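PDB 6LRF: Alr4995 protein from Nostoc sp., which is a bifunctional enzyme, AgrE, that joins arginine dihydrolase activity with ornithine cyclodeaminase activity in a single chain. Local coordinates for residues E345-S348 with L349-D352; S336-S339 with H340-E344; G292-D296 with S297-N301; L558-I561 with N562-R566. One frame throughout, in Å; residues are numbered along the deposited sequence.

Contact 1 (E345-S348 with L349-D352)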
loop_
_atom_site.group_PDB
_atom_site.type_symbol
_atom_site.label_atom_id
_atom_site.label_comp_id
_atom_site.label_asym_id
_atom_site.label_seq_id
_atom_site.Cartn_x
_atom_site.Cartn_y
_atom_site.Cartn_z
ATOM N N GLU B 345 30.714 19.797 -5.301
ATOM C CA GLU B 345 29.528 19.086 -4.871
ATOM C C GLU B 345 29.533 18.920 -3.336
ATOM O O GLU B 345 28.516 19.147 -2.665
ATOM C CB GLU B 345 29.450 17.742 -5.577
ATOM C CG GLU B 345 28.132 17.024 -5.395
ATOM C CD GLU B 345 27.159 17.249 -6.550
ATOM O OE1 GLU B 345 27.604 17.286 -7.731
ATOM O OE2 GLU B 345 25.943 17.381 -6.266
ATOM N N ILE B 346 30.689 18.554 -2.789
ATOM C CA ILE B 346 30.853 18.381 -1.350
ATOM C C ILE B 346 30.658 19.686 -0.594
ATOM O O ILE B 346 29.907 19.744 0.378
ATOM C CB ILE B 346 32.250 17.803 -1.012
ATOM C CG1 ILE B 346 32.375 16.355 -1.512
ATOM C CG2 ILE B 346 32.539 17.892 0.482
ATOM C CD1 ILE B 346 33.817 15.860 -1.605
ATOM N N ILE B 347 31.343 20.732 -1.030
ATOM C CA ILE B 347 31.258 22.020 -0.357
ATOM C C ILE B 347 29.822 22.575 -0.403
ATOM O O ILE B 347 29.356 23.174 0.574
ATOM C CB ILE B 347 32.253 23.017 -0.974
ATOM C CG1 ILE B 347 33.680 22.486 -0.798
ATOM C CG2 ILE B 347 32.120 24.396 -0.334
ATOM C CD1 ILE B 347 34.049 22.218 0.640
ATOM N N SER B 348 29.112 22.340 -1.507
ATOM C CA SER B 348 27.711 22.749 -1.597
ATOM C C SER B 348 26.869 22.078 -0.515
ATOM O O SER B 348 26.022 22.711 0.102
ATOM C CB SER B 348 27.125 22.425 -2.975
ATOM O OG SER B 348 27.717 23.238 -3.972
ATOM N N LEU B 349 27.112 20.798 -0.272
ATOM C CA LEU B 349 26.379 20.098 0.773
ATOM C C LEU B 349 26.783 20.627 2.166
ATOM O O LEU B 349 25.927 20.879 3.024
ATOM C CB LEU B 349 26.607 18.586 0.651
ATOM C CG LEU B 349 26.072 17.957 -0.649
ATOM C CD1 LEU B 349 26.650 16.558 -0.907
ATOM C CD2 LEU B 349 24.541 17.900 -0.652
ATOM N N LEU B 350 28.079 20.835 2.380
ATOM C CA LEU B 350 28.572 21.273 3.684
ATOM C C LEU B 350 28.147 22.701 4.040
ATOM O O LEU B 350 27.941 23.025 5.215
ATOM C CB LEU B 350 30.087 21.176 3.733
ATOM C CG LEU B 350 30.653 19.757 3.749
ATOM C CD1 LEU B 350 32.185 19.779 3.835
ATOM C CD2 LEU B 350 30.037 18.967 4.896
ATOM N N ILE B 351 28.043 23.554 3.026
ATOM C CA ILE B 351 27.588 24.927 3.219
ATOM C C ILE B 351 26.231 24.951 3.947
ATOM O O ILE B 351 26.033 25.728 4.885
ATOM C CB ILE B 351 27.509 25.672 1.870
ATOM C CG1 ILE B 351 28.906 26.121 1.445
ATOM C CG2 ILE B 351 26.613 26.904 1.969
ATOM C CD1 ILE B 351 28.974 26.623 0.011
ATOM N N ASP B 352 25.322 24.069 3.543
ATOM C CA ASP B 352 24.020 23.941 4.202
ATOM C C ASP B 352 24.093 23.486 5.659
ATOM O O ASP B 352 23.236 23.829 6.472
ATOM C CB ASP B 352 23.144 22.977 3.417
ATOM C CG ASP B 352 22.836 23.489 2.033
ATOM O OD1 ASP B 352 22.699 22.660 1.108
ATOM O OD2 ASP B 352 22.738 24.732 1.877
HETATM O O HOH W 1 24.332 24.727 -0.843
#
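Ile351 N donates to Ile347 O at 2.8 Å, Leu350 N to Ile346 O and Leu349 N to Glu345 O, so three successive amides of the helix are each paired with a carbonyl four residues back. Ser348 O takes another partner: a water donates to it at 2.8 Å and weakly to Asp352 OD2, bridging backbone and carboxylate, while OD2 also has a weak hydrogen bond with Thr384 OG1. The hydroxyl of Ser348 pairs with Glu344 O, one turn earlier. Asp352 O is bonded by Arg444 NH1, and Glu345 OE1 weakly by Tyr191 OH. Between these bonds run the apolar branches. Ile346 CG2 and Leu350 CD1 lie side by side at 3.9 Å, and Ile347 CG2 meets Ile351 CD1 at 3.9 Å as the two side chains slant across each other. Ile351 CG1 also rests 3.1 Å from Ile347 O. Putting an alanine at Ile351 would probably leave Ile347 CG2 without its apolar neighbour and open a gap beside that carbonyl. Leu349 and Leu350 face helix 299-310, and Ile346 packs on strand 329-337. This is the i to i+4 pattern of a largely buried alpha-helix packed against a sheet strand and a neighbouring helix.

Contact 2 (S336-S339 with H340-E344)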
loop_
_atom_site.group_PDB
_atom_site.type_symbol
_atom_site.label_atom_id
_atom_site.label_comp_id
_atom_site.label_asym_id
_atom_site.label_seq_id
_atom_site.Cartn_x
_atom_site.Cartn_y
_atom_site.Cartn_z
ATOM N N SER B 336 39.103 16.112 1.338
ATOM C CA SER B 336 39.757 15.900 0.045
ATOM C C SER B 336 38.760 15.406 -0.981
ATOM O O SER B 336 37.812 14.685 -0.648
ATOM C CB SER B 336 40.913 14.890 0.157
ATOM O OG SER B 336 41.885 15.323 1.092
ATOM N N ALA B 337 38.997 15.789 -2.230
ATOM C CA ALA B 337 38.179 15.373 -3.361
ATOM C C ALA B 337 39.081 15.005 -4.539
ATOM O O ALA B 337 40.184 15.527 -4.655
ATOM C CB ALA B 337 37.214 16.488 -3.756
ATOM N N PRO B 338 38.620 14.105 -5.414
ATOM C CA PRO B 338 39.457 13.653 -6.531
ATOM C C PRO B 338 39.553 14.680 -7.672
ATOM O O PRO B 338 40.417 14.562 -8.552
ATOM C CB PRO B 338 38.742 12.378 -6.995
ATOM C CG PRO B 338 37.269 12.638 -6.629
ATOM C CD PRO B 338 37.347 13.356 -5.324
ATOM N N SER B 339 38.666 15.670 -7.665
ATOM C CA SER B 339 38.625 16.692 -8.710
ATOM C C SER B 339 37.891 17.911 -8.190
ATOM O O SER B 339 37.232 17.848 -7.140
ATOM C CB SER B 339 37.917 16.177 -9.954
ATOM O OG SER B 339 36.519 16.162 -9.718
ATOM N N HIS B 340 37.971 19.011 -8.932
ATOM C CA HIS B 340 37.288 20.235 -8.536
ATOM C C HIS B 340 35.781 20.050 -8.553
ATOM O O HIS B 340 35.066 20.537 -7.666
ATOM C CB HIS B 340 37.667 21.408 -9.446
ATOM C CG HIS B 340 37.205 22.736 -8.924
ATOM N ND1 HIS B 340 37.460 23.156 -7.633
ATOM C CD2 HIS B 340 36.499 23.732 -9.510
ATOM C CE1 HIS B 340 36.936 24.355 -7.449
ATOM N NE2 HIS B 340 36.345 24.726 -8.572
ATOM N N GLU B 341 35.296 19.345 -9.562
ATOM C CA GLU B 341 33.869 19.109 -9.693
ATOM C C GLU B 341 33.312 18.418 -8.450
ATOM O O GLU B 341 32.280 18.825 -7.910
ATOM C CB GLU B 341 33.605 18.282 -10.936
ATOM C CG GLU B 341 32.185 17.794 -11.078
ATOM C CD GLU B 341 32.084 16.691 -12.115
ATOM O OE1 GLU B 341 33.105 16.446 -12.805
ATOM O OE2 GLU B 341 30.998 16.078 -12.246
ATOM N N VAL B 342 34.004 17.388 -7.970
ATOM C CA VAL B 342 33.502 16.642 -6.811
ATOM C C VAL B 342 33.634 17.498 -5.543
ATOM O O VAL B 342 32.754 17.482 -4.667
ATOM C CB VAL B 342 34.228 15.282 -6.633
ATOM C CG1 VAL B 342 33.828 14.617 -5.314
ATOM C CG2 VAL B 342 33.931 14.355 -7.813
HETATM N N MSE B 343 34.726 18.256 -5.450
HETATM C CA MSE B 343 34.915 19.202 -4.344
HETATM C C MSE B 343 33.768 20.226 -4.251
HETATM O O MSE B 343 33.301 20.552 -3.163
HETATM C CB MSE B 343 36.247 19.944 -4.488
HETATM C CG MSE B 343 36.501 20.943 -3.361
HETATM SE SE MSE B 343 36.555 20.082 -1.546
HETATM C CE MSE B 343 38.498 19.671 -1.443
ATOM N N GLU B 344 33.321 20.734 -5.391
ATOM C CA GLU B 344 32.210 21.683 -5.409
ATOM C C GLU B 344 30.920 21.045 -4.917
ATOM O O GLU B 344 30.115 21.672 -4.210
ATOM C CB GLU B 344 31.995 22.223 -6.815
ATOM C CG GLU B 344 33.130 23.071 -7.334
ATOM C CD GLU B 344 32.831 23.621 -8.712
ATOM O OE1 GLU B 344 32.727 22.819 -9.674
ATOM O OE2 GLU B 344 32.669 24.855 -8.814
#
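Ala337 ends strand 329-337 in an extended conformation, and the chain turns through Pro338 and Ser339 into helix 340-352, bringing the CA atoms of Ala337 and Met343 to 5.1 Å. The first helical turn closes with Met343 N donating to Ser339 O at 3.1 Å, a nearly straight bond (N-H...O 163°) whose donor is tilted somewhat from the carbonyl plane. Ser339 is the N-cap: its OG accepts from Val342 N at 3.3 Å, with 166° at the hydrogen. A chi1 of 76° sets that hydroxyl between the backbone N and the carbonyl carbon and turns it over the start of the helix, where it occupies an amide that has no preceding helical turn to supply a carbonyl. This is a strand-to-helix connection with a serine N-cap, in the region related to LOR/SDH bifunctional enzymes. Beside the cap, the Val342 side chain crosses the proline ring at about a right angle, its CG1 3.7 Å from Pro338 CD. Ala337 CB points to the helix and sits 3.7 Å from Met343 CB. The selenomethionine chain of Met343 bends at chi2 and chi3 and thereby folds CE back to 4.1 Å from Ala337 CB. On the outer side, Glu341 OE2 forms a salt bridge with Arg194, and the imidazole of His340 is held at both nitrogens, by Glu284 and Asp436, with Glu344 CG over one ring face.

Contact 3 (G292-D296 with S297-N301)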
loop_
_atom_site.group_PDB
_atom_site.type_symbol
_atom_site.label_atom_id
_atom_site.label_comp_id
_atom_site.label_asym_id
_atom_site.label_seq_id
_atom_site.Cartn_x
_atom_site.Cartn_y
_atom_site.Cartn_z
ATOM N N GLY B 292 29.076 23.898 16.965
ATOM C CA GLY B 292 27.738 23.617 17.464
ATOM C C GLY B 292 27.733 22.514 18.498
ATOM O O GLY B 292 28.746 22.280 19.164
ATOM N N HIS B 293 26.594 21.846 18.650
ATOM C CA HIS B 293 26.501 20.695 19.546
ATOM C C HIS B 293 26.823 19.438 18.742
ATOM O O HIS B 293 25.947 18.645 18.403
ATOM C CB HIS B 293 25.114 20.612 20.191
ATOM C CG HIS B 293 24.723 21.852 20.936
ATOM N ND1 HIS B 293 23.663 22.646 20.553
ATOM C CD2 HIS B 293 25.264 22.447 22.026
ATOM C CE1 HIS B 293 23.558 23.668 21.386
ATOM N NE2 HIS B 293 24.522 23.575 22.283
ATOM N N LEU B 294 28.097 19.271 18.436
ATOM C CA LEU B 294 28.495 18.388 17.352
ATOM C C LEU B 294 28.224 16.923 17.656
ATOM O O LEU B 294 27.772 16.181 16.791
ATOM C CB LEU B 294 29.971 18.596 17.035
ATOM C CG LEU B 294 30.363 20.005 16.574
ATOM C CD1 LEU B 294 31.842 20.053 16.156
ATOM C CD2 LEU B 294 29.461 20.485 15.443
ATOM N N LEU B 295 28.482 16.518 18.891
ATOM C CA LEU B 295 28.393 15.109 19.236
ATOM C C LEU B 295 26.979 14.596 19.333
ATOM O O LEU B 295 26.707 13.482 18.882
ATOM C CB LEU B 295 29.104 14.835 20.549
ATOM C CG LEU B 295 30.612 14.862 20.371
ATOM C CD1 LEU B 295 31.263 14.374 21.643
ATOM C CD2 LEU B 295 30.997 14.017 19.178
ATOM N N ASP B 296 26.073 15.380 19.914
ATOM C CA ASP B 296 24.725 14.853 20.147
ATOM C C ASP B 296 23.734 15.172 19.027
ATOM O O ASP B 296 22.722 14.493 18.883
ATOM C CB ASP B 296 24.164 15.344 21.491
ATOM C CG ASP B 296 23.994 16.848 21.554
ATOM O OD1 ASP B 296 23.109 17.383 20.851
ATOM O OD2 ASP B 296 24.733 17.496 22.328
ATOM N N SER B 297 24.010 16.189 18.226
ATOM C CA SER B 297 23.114 16.475 17.115
ATOM C C SER B 297 23.422 15.562 15.928
ATOM O O SER B 297 22.599 15.409 15.024
ATOM C CB SER B 297 23.211 17.937 16.702
ATOM O OG SER B 297 24.507 18.252 16.220
ATOM N N GLY B 298 24.605 14.947 15.947
ATOM C CA GLY B 298 25.065 14.136 14.836
ATOM C C GLY B 298 25.411 14.978 13.614
ATOM O O GLY B 298 25.559 14.457 12.503
ATOM N N LEU B 299 25.538 16.286 13.822
ATOM C CA LEU B 299 25.917 17.205 12.757
ATOM C C LEU B 299 27.271 16.801 12.158
ATOM O O LEU B 299 27.407 16.693 10.940
ATOM C CB LEU B 299 25.968 18.641 13.293
ATOM C CG LEU B 299 26.115 19.779 12.283
ATOM C CD1 LEU B 299 25.048 19.668 11.209
ATOM C CD2 LEU B 299 26.010 21.116 13.003
ATOM N N ILE B 300 28.257 16.560 13.023
ATOM C CA ILE B 300 29.583 16.163 12.569
ATOM C C ILE B 300 29.473 14.891 11.734
ATOM O O ILE B 300 30.131 14.748 10.706
ATOM C CB ILE B 300 30.573 15.955 13.761
ATOM C CG1 ILE B 300 31.962 15.578 13.255
ATOM C CG2 ILE B 300 30.071 14.896 14.740
ATOM C CD1 ILE B 300 32.636 16.683 12.510
ATOM N N ASN B 301 28.580 14.005 12.153
ATOM C CA ASN B 301 28.471 12.675 11.578
ATOM C C ASN B 301 27.790 12.753 10.204
ATOM O O ASN B 301 28.183 12.058 9.261
ATOM C CB ASN B 301 27.728 11.750 12.571
ATOM C CG ASN B 301 27.114 10.534 11.911
ATOM O OD1 ASN B 301 27.796 9.783 11.201
ATOM N ND2 ASN B 301 25.814 10.319 12.152
#
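Ser297 grips His293 O twice, and the same hydroxyl then receives a backbone amide to make an ST turn at the junction of the short, weakly bonded helix 294-297 and helix 299-310. Ser297 OG donates to His293 O at 2.6 Å, coming from above the carbonyl plane, 44° out of it. Ser297 N reaches that oxygen at 3.1 Å, almost in line with the C=O bond. As acceptor, OG takes Leu299 N at 3.3 Å. With chi1 at 63°, OG lies between the backbone N and the carbonyl carbon of its own residue, within reach of both partners. With an alanine here, Leu299 N would probably lose its OG acceptor and His293 O would keep a single donor from this residue. Around these bonds, Leu294 CB packs against Ile300 CB at 4.2 Å, and the CD2 atoms of Leu294 and Leu299 meet at 4.3 Å. The first helix ends at Gly298, which leaves helical geometry with a positive phi of 70° and is also the N-cap residue of the next helix. His293, centre of an inverse gamma turn, is steadied by Gln326 O at NE2 and by Glu450 at ND1. Farther out, Leu294 lies on strands 313-320 and 329-337, while Leu295 touches Leu295 of the second subunit, placing the turn at a subunit interface. Ile300 CG2 comes to 3.3 Å from Leu294 O.

Contact 4 (L558-I561 with N562-R566)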
loop_
_atom_site.group_PDB
_atom_site.type_symbol
_atom_site.label_atom_id
_atom_site.label_comp_id
_atom_site.label_asym_id
_atom_site.label_seq_id
_atom_site.Cartn_x
_atom_site.Cartn_y
_atom_site.Cartn_z
ATOM N N LEU B 558 19.961 20.674 -12.266
ATOM C CA LEU B 558 19.945 22.057 -12.734
ATOM C C LEU B 558 20.967 22.294 -13.843
ATOM O O LEU B 558 20.695 23.059 -14.776
ATOM C CB LEU B 558 20.214 23.015 -11.568
ATOM C CG LEU B 558 18.971 23.570 -10.875
ATOM C CD1 LEU B 558 18.250 24.553 -11.807
ATOM C CD2 LEU B 558 18.036 22.441 -10.456
ATOM N N LYS B 559 22.135 21.649 -13.742
ATOM C CA LYS B 559 23.140 21.755 -14.803
ATOM C C LYS B 559 22.587 21.287 -16.126
ATOM O O LYS B 559 22.810 21.910 -17.163
ATOM C CB LYS B 559 24.397 20.939 -14.477
ATOM C CG LYS B 559 25.299 20.731 -15.682
ATOM C CD LYS B 559 26.694 20.249 -15.287
ATOM C CE LYS B 559 27.662 20.366 -16.461
ATOM N NZ LYS B 559 29.090 20.319 -16.017
ATOM N N VAL B 560 21.872 20.169 -16.102
ATOM C CA VAL B 560 21.320 19.631 -17.329
ATOM C C VAL B 560 20.292 20.593 -17.914
ATOM O O VAL B 560 20.268 20.832 -19.122
ATOM C CB VAL B 560 20.672 18.243 -17.098
ATOM C CG1 VAL B 560 19.785 17.848 -18.286
ATOM C CG2 VAL B 560 21.754 17.191 -16.838
ATOM N N ILE B 561 19.445 21.151 -17.053
ATOM C CA ILE B 561 18.397 22.049 -17.522
ATOM C C ILE B 561 19.028 23.287 -18.138
ATOM O O ILE B 561 18.685 23.680 -19.257
ATOM C CB ILE B 561 17.438 22.432 -16.390
ATOM C CG1 ILE B 561 16.601 21.192 -16.010
ATOM C CG2 ILE B 561 16.543 23.604 -16.822
ATOM C CD1 ILE B 561 15.711 21.382 -14.782
ATOM N N ASN B 562 19.973 23.883 -17.419
ATOM C CA ASN B 562 20.699 25.040 -17.933
ATOM C C ASN B 562 21.431 24.774 -19.259
ATOM O O ASN B 562 21.450 25.610 -20.157
ATOM C CB ASN B 562 21.710 25.528 -16.894
ATOM C CG ASN B 562 22.183 26.918 -17.190
ATOM O OD1 ASN B 562 21.375 27.847 -17.219
ATOM N ND2 ASN B 562 23.491 27.081 -17.428
ATOM N N THR B 563 22.037 23.603 -19.381
ATOM C CA THR B 563 22.774 23.262 -20.596
ATOM C C THR B 563 21.843 23.138 -21.806
ATOM O O THR B 563 22.149 23.634 -22.897
ATOM C CB THR B 563 23.574 21.955 -20.384
ATOM O OG1 THR B 563 24.516 22.157 -19.326
ATOM C CG2 THR B 563 24.319 21.552 -21.639
ATOM N N ILE B 564 20.703 22.476 -21.632
ATOM C CA ILE B 564 19.754 22.354 -22.739
ATOM C C ILE B 564 19.188 23.734 -23.108
ATOM O O ILE B 564 19.062 24.054 -24.285
ATOM C CB ILE B 564 18.597 21.367 -22.415
ATOM C CG1 ILE B 564 19.154 19.996 -21.994
ATOM C CG2 ILE B 564 17.691 21.178 -23.634
ATOM C CD1 ILE B 564 20.124 19.379 -23.011
ATOM N N ARG B 565 18.873 24.561 -22.108
ATOM C CA ARG B 565 18.401 25.913 -22.385
ATOM C C ARG B 565 19.483 26.683 -23.169
ATOM O O ARG B 565 19.163 27.432 -24.095
ATOM C CB ARG B 565 18.006 26.645 -21.094
ATOM C CG ARG B 565 16.751 26.061 -20.397
ATOM C CD ARG B 565 16.367 26.867 -19.151
ATOM N NE ARG B 565 16.038 28.251 -19.498
ATOM C CZ ARG B 565 14.827 28.662 -19.867
ATOM N NH1 ARG B 565 13.812 27.800 -19.905
ATOM N NH2 ARG B 565 14.628 29.933 -20.195
ATOM N N ARG B 566 20.757 26.456 -22.849
ATOM C CA ARG B 566 21.820 27.144 -23.574
ATOM C C ARG B 566 21.862 26.747 -25.043
ATOM O O ARG B 566 21.970 27.603 -25.912
ATOM C CB ARG B 566 23.187 26.886 -22.950
ATOM C CG ARG B 566 24.282 27.691 -23.661
ATOM C CD ARG B 566 25.588 27.672 -22.908
ATOM N NE ARG B 566 26.143 26.322 -22.857
ATOM C CZ ARG B 566 26.284 25.619 -21.735
ATOM N NH1 ARG B 566 25.917 26.147 -20.569
ATOM N NH2 ARG B 566 26.796 24.388 -21.777
#
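Lys559 O takes two donors from Thr563. It accepts both Thr563 N at 2.9 Å and Thr563 OG1 at 2.8 Å, and the two donors reach it from opposite faces of its carbonyl plane, the hydroxyl 35° out of it. Thr563 OG1 is anti to its own carbonyl carbon (chi1 -61°), which folds the hydroxyl back along the helix onto that oxygen. Amide bonds continue on each side: Asn562 N to Leu558 O is nearly straight (174°), Ile564 N joins Val560 O, and Arg565 N joins Ile561 O. The buried side is closely filled. Ile564 CG1 presses to 3.2 Å from Val560 O, while its apolar contact with Val560 CG1 is looser at 4.3 Å. Next to it, Ile561 and the aliphatic part of Arg565 run side by side, with Ile561 CG2 to Arg565 CD at 4.0 Å. A turn about the CG-CD bond bends the arginine chain and sets where NE points, and its head is held by carbonyls of Gly374 and Pro605. Asn562 OD1 likewise takes the amide of Ala376. The solvent side is sparser: Lys559 is exposed, its chain extended, and its side chain comes near Thr563 only at CG, 4.0 Å from OG1. Helix 554-567 belongs to the region related to Rossmann folds; Val560 and Ile561 lay it against helix 524-536, where Lys559 also touches Met536, Leu558 reaches the loops at Asp405 and Leu424, and Thr563 touches Ile578.

Along the chain the four contacts come in series, none nested in or crossing another: contact 3, then contact 2, contact 1 and, far later, contact 4. Contact 3 closes the turn from strand 280-292 into helix 299-310. Contact 2 closes the turn from strand 329-337 into helix 340-352, and contact 1 continues that helix. These two touch, Ile346 CD1 lying 4.1 Å from Ala337 CB. Contacts 1 and 4 each lie within a single helix and close no loop. Contact 3 lies about 17 Å from contact 1, centre to centre; helix 299-310, which it starts, covers contact 1. Contact 4 belongs to another family region, yet helix 554-567 meets helix 340-352 through Arg555 and His556, tying the two regions together.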